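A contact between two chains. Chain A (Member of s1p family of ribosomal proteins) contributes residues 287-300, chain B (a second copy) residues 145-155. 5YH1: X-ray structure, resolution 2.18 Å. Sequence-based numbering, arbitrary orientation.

Chain A (287-300) QRHRMLVEGIYPEV
Chain B 145-155: IPAYKRLKAYG

Chain A is helical throughout, from Gln A287 to Val A300, with phi/psi near -65/-43 and a kink where the N atoms of Pro A298 and Glu A299 lack a bond to the preceding turn. Chain B is helical from Ile B145 to about Lys B152, then closes in a type I turn from Lys B152 to Gly B155; Tyr B154 sits at -105/8 and Gly B155 at 63/28, a positive phi that favours glycine. The helices run nearly antiparallel, at 167°, with axes 9.1 Å apart at closest approach. The register follows from three CA–CA pairs: Arg A288 to Ala B153 at 5.3 Å, Gly A295 to Lys B149 at 6.1 Å, and Ile A296 to Pro B146 at 7.7 Å. Together the stretches bury 600 Å².

At the turn, Arg A288 (t, t, m, chi4 165°) reaches across so that its NE donates to Ala B153 O at 3.0 Å. A water bridges the same pair, accepting from Arg A288 NH2 (3.2 Å) and donating to Ala B153 O (3.1 Å). Tyr B154 (chi1 m, chi2 81°) starts away from chain A, yet its ring swings back beneath the arginine: Arg A288 CD lies over the ring face, 3.9 Å from the centroid of Tyr B154, and the guanidinium also presents a face to the ring.

Ala B153 points toward chain A, its small methyl fitting the close backbone approach. Its CB meets Met A291 CB at 3.9 Å and Leu A292 CD2 at 3.7 Å. Met A291 is selenomethionine (m, t, m), with CE 3.7 Å from Ala B153 O; Leu A292 (m, t) also places CD2 4.2 Å from Tyr B154 CE1.

Gly A295 leaves its backbone open beside Lys B149. An ideal CB there would face chain B, but would lie 2.6 Å from Met A291 O within its own helix. Lys B149 (m, t, t, t) lays its CD 4.1 Å from Gly A295 O; a second water accepts from Lys B149 NZ and donates to Gly A295 O, both at 2.7 Å.

A buried salt-bridging arginine secures the other end. Arg B150 (m, t, t, chi4 78°) donates from NH2 to Glu A299 OE2 at 2.9 Å and from NH1 to Glu A299 OE1 at 3.2 Å. Its NH1 also donates to Pro B146 O at 2.8 Å, tying the guanidinium to its own helix. Glu A299 (t, t, chi3 -28°) points toward chain B, while Ile A296 (m, t) lays CG1 over one face of the Arg B150 guanidinium, leaving its edge to Glu A299.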

# COMPACT_ATOMS: atom_id res chain seq x y z
N GLN A 287 -15.93 12.70 27.78
CA GLN A 287 -16.30 11.29 27.88
C GLN A 287 -15.62 10.45 26.79
O GLN A 287 -15.08 9.38 27.07
CB GLN A 287 -17.83 11.14 27.81
CG GLN A 287 -18.35 9.87 28.47
CD GLN A 287 -19.71 9.43 27.94
OE1 GLN A 287 -20.37 10.16 27.19
NE2 GLN A 287 -20.15 8.24 28.34
N ARG A 288 -15.64 10.92 25.54
CA ARG A 288 -14.97 10.21 24.46
C ARG A 288 -13.45 10.13 24.69
O ARG A 288 -12.84 9.09 24.42
CB ARG A 288 -15.26 10.86 23.10
CG ARG A 288 -14.61 10.14 21.93
CD ARG A 288 -15.14 10.66 20.61
NE ARG A 288 -16.57 10.39 20.49
CZ ARG A 288 -17.37 10.95 19.60
NH1 ARG A 288 -16.89 11.80 18.70
NH2 ARG A 288 -18.66 10.65 19.58
N HIS A 289 -12.86 11.22 25.18
CA HIS A 289 -11.44 11.20 25.51
C HIS A 289 -11.16 10.10 26.52
O HIS A 289 -10.23 9.31 26.35
CB HIS A 289 -10.98 12.57 26.05
CG HIS A 289 -9.68 12.51 26.77
ND1 HIS A 289 -8.47 12.68 26.13
CD2 HIS A 289 -9.39 12.28 28.07
CE1 HIS A 289 -7.49 12.56 27.01
NE2 HIS A 289 -8.02 12.32 28.20
N ARG A 290 -11.96 10.05 27.58
CA ARG A 290 -11.78 9.04 28.63
C ARG A 290 -11.97 7.63 28.10
O ARG A 290 -11.16 6.75 28.39
CB ARG A 290 -12.74 9.27 29.79
CG ARG A 290 -12.20 10.27 30.79
CD ARG A 290 -13.27 10.76 31.74
NE ARG A 290 -12.66 11.55 32.81
CZ ARG A 290 -13.32 12.34 33.65
NH1 ARG A 290 -14.64 12.48 33.57
NH2 ARG A 290 -12.65 13.00 34.59
N MSE A 291 -13.02 7.40 27.33
CA MSE A 291 -13.27 6.06 26.77
C MSE A 291 -12.14 5.61 25.89
O MSE A 291 -11.71 4.46 25.98
CB MSE A 291 -14.60 6.04 26.04
CG MSE A 291 -15.74 6.11 27.05
SE MSE A 291 -17.48 5.96 26.12
CE MSE A 291 -17.82 7.77 25.46
N LEU A 292 -11.61 6.49 25.06
CA LEU A 292 -10.46 6.15 24.21
C LEU A 292 -9.21 5.85 25.03
O LEU A 292 -8.62 4.78 24.88
CB LEU A 292 -10.17 7.25 23.21
CG LEU A 292 -11.19 7.37 22.08
CD1 LEU A 292 -10.97 8.64 21.30
CD2 LEU A 292 -11.14 6.15 21.16
N VAL A 293 -8.79 6.77 25.89
CA VAL A 293 -7.55 6.58 26.65
C VAL A 293 -7.64 5.43 27.64
O VAL A 293 -6.71 4.63 27.75
CB VAL A 293 -7.11 7.88 27.35
CG1 VAL A 293 -5.90 7.63 28.25
CG2 VAL A 293 -6.77 8.94 26.32
N GLU A 294 -8.77 5.31 28.35
CA GLU A 294 -8.96 4.22 29.32
C GLU A 294 -9.26 2.89 28.64
O GLU A 294 -8.97 1.84 29.19
CB GLU A 294 -10.08 4.55 30.32
CG GLU A 294 -9.78 5.75 31.21
CD GLU A 294 -10.97 6.18 32.08
OE1 GLU A 294 -12.02 5.51 32.06
OE2 GLU A 294 -10.83 7.21 32.78
N GLY A 295 -9.85 2.94 27.45
CA GLY A 295 -10.03 1.73 26.66
C GLY A 295 -8.74 1.21 26.05
O GLY A 295 -8.49 0.00 26.04
N ILE A 296 -7.91 2.12 25.54
CA ILE A 296 -6.76 1.74 24.73
C ILE A 296 -5.51 1.50 25.57
O ILE A 296 -4.78 0.54 25.34
CB ILE A 296 -6.48 2.79 23.61
CG1 ILE A 296 -7.67 2.86 22.65
CG2 ILE A 296 -5.19 2.47 22.86
CD1 ILE A 296 -7.70 4.09 21.77
N TYR A 297 -5.26 2.36 26.56
CA TYR A 297 -3.99 2.27 27.29
C TYR A 297 -3.68 0.90 27.93
O TYR A 297 -2.57 0.42 27.80
CB TYR A 297 -3.83 3.40 28.34
CG TYR A 297 -2.51 3.23 29.04
CD1 TYR A 297 -1.32 3.62 28.43
CD2 TYR A 297 -2.44 2.59 30.28
CE1 TYR A 297 -0.10 3.41 29.05
CE2 TYR A 297 -1.23 2.39 30.91
CZ TYR A 297 -0.07 2.80 30.30
OH TYR A 297 1.13 2.58 30.93
N PRO A 298 -4.67 0.26 28.60
CA PRO A 298 -4.40 -1.08 29.17
C PRO A 298 -3.94 -2.11 28.12
O PRO A 298 -3.05 -2.91 28.35
CB PRO A 298 -5.76 -1.50 29.76
CG PRO A 298 -6.45 -0.20 30.05
CD PRO A 298 -6.03 0.73 28.94
N GLU A 299 -4.55 -2.04 26.95
CA GLU A 299 -4.20 -2.88 25.82
C GLU A 299 -2.76 -2.60 25.39
O GLU A 299 -1.99 -3.53 25.17
CB GLU A 299 -5.22 -2.59 24.71
CG GLU A 299 -4.93 -3.03 23.30
CD GLU A 299 -6.04 -2.56 22.35
OE1 GLU A 299 -7.21 -2.41 22.81
OE2 GLU A 299 -5.74 -2.32 21.17
N VAL A 300 -2.38 -1.33 25.32
CA VAL A 300 -1.01 -0.95 24.98
C VAL A 300 -0.02 -1.45 26.02
O VAL A 300 1.03 -2.00 25.67
CB VAL A 300 -0.86 0.58 24.84
CG1 VAL A 300 0.58 0.96 24.53
CG2 VAL A 300 -1.79 1.11 23.76
N ILE B 145 -12.58 -7.51 20.24
CA ILE B 145 -12.97 -6.55 21.30
C ILE B 145 -12.23 -5.19 21.23
O ILE B 145 -12.86 -4.13 21.39
CB ILE B 145 -12.84 -7.22 22.69
CG1 ILE B 145 -13.97 -8.24 22.85
CG2 ILE B 145 -12.89 -6.18 23.81
CD1 ILE B 145 -13.92 -9.07 24.12
N PRO B 146 -10.92 -5.20 20.98
CA PRO B 146 -10.22 -3.91 20.84
C PRO B 146 -10.87 -2.96 19.83
O PRO B 146 -11.00 -1.77 20.10
CB PRO B 146 -8.82 -4.32 20.39
CG PRO B 146 -8.63 -5.67 21.01
CD PRO B 146 -9.97 -6.34 21.00
N ALA B 147 -11.31 -3.50 18.69
CA ALA B 147 -12.03 -2.69 17.70
C ALA B 147 -13.33 -2.16 18.26
O ALA B 147 -13.70 -1.01 18.00
CB ALA B 147 -12.29 -3.52 16.44
N TYR B 148 -14.04 -2.99 19.01
CA TYR B 148 -15.34 -2.61 19.55
C TYR B 148 -15.20 -1.57 20.67
O TYR B 148 -16.03 -0.67 20.78
CB TYR B 148 -16.13 -3.83 20.03
CG TYR B 148 -16.41 -4.88 18.96
CD1 TYR B 148 -16.60 -4.53 17.62
CD2 TYR B 148 -16.51 -6.22 19.30
CE1 TYR B 148 -16.86 -5.49 16.67
CE2 TYR B 148 -16.78 -7.19 18.35
CZ TYR B 148 -16.95 -6.82 17.04
OH TYR B 148 -17.22 -7.78 16.10
N LYS B 149 -14.16 -1.66 21.48
CA LYS B 149 -13.89 -0.62 22.49
C LYS B 149 -13.74 0.75 21.83
O LYS B 149 -14.24 1.74 22.35
CB LYS B 149 -12.64 -0.95 23.29
CG LYS B 149 -12.89 -2.08 24.27
CD LYS B 149 -11.63 -2.44 25.03
CE LYS B 149 -11.95 -3.40 26.15
NZ LYS B 149 -10.77 -3.59 27.04
N ARG B 150 -13.08 0.79 20.67
CA ARG B 150 -12.92 2.03 19.94
C ARG B 150 -14.22 2.52 19.34
O ARG B 150 -14.55 3.70 19.47
CB ARG B 150 -11.83 1.88 18.88
CG ARG B 150 -10.44 1.83 19.50
CD ARG B 150 -9.45 1.22 18.54
NE ARG B 150 -8.09 1.17 19.07
CZ ARG B 150 -7.65 0.28 19.95
NH1 ARG B 150 -8.46 -0.65 20.45
NH2 ARG B 150 -6.38 0.33 20.33
N LEU B 151 -15.00 1.62 18.72
CA LEU B 151 -16.31 2.01 18.19
C LEU B 151 -17.27 2.52 19.28
O LEU B 151 -18.06 3.44 19.05
CB LEU B 151 -16.95 0.87 17.39
CG LEU B 151 -16.27 0.55 16.06
CD1 LEU B 151 -16.80 -0.76 15.50
CD2 LEU B 151 -16.46 1.67 15.05
N LYS B 152 -17.21 1.92 20.46
CA LYS B 152 -18.11 2.32 21.55
C LYS B 152 -17.77 3.71 22.12
O LYS B 152 -18.65 4.40 22.62
CB LYS B 152 -18.17 1.25 22.64
CG LYS B 152 -18.96 0.00 22.21
CD LYS B 152 -20.33 0.34 21.63
CE LYS B 152 -21.22 -0.90 21.53
NZ LYS B 152 -22.53 -0.61 20.90
N ALA B 153 -16.53 4.15 21.98
CA ALA B 153 -16.19 5.53 22.31
C ALA B 153 -16.96 6.52 21.43
O ALA B 153 -17.09 7.70 21.79
CB ALA B 153 -14.69 5.76 22.18
N TYR B 154 -17.48 6.06 20.30
CA TYR B 154 -18.28 6.90 19.42
C TYR B 154 -19.78 6.58 19.48
O TYR B 154 -20.55 7.13 18.68
CB TYR B 154 -17.75 6.78 17.98
CG TYR B 154 -16.36 7.37 17.87
CD1 TYR B 154 -15.25 6.63 18.26
CD2 TYR B 154 -16.17 8.67 17.43
CE1 TYR B 154 -13.98 7.18 18.20
CE2 TYR B 154 -14.90 9.23 17.36
CZ TYR B 154 -13.81 8.48 17.74
OH TYR B 154 -12.55 9.03 17.69
N GLY B 155 -20.20 5.74 20.42
CA GLY B 155 -21.62 5.33 20.53
C GLY B 155 -22.17 4.56 19.33
O GLY B 155 -23.38 4.61 19.05
O HOH W 1 -19.94 8.86 21.88
O HOH W 2 -9.67 -1.32 28.12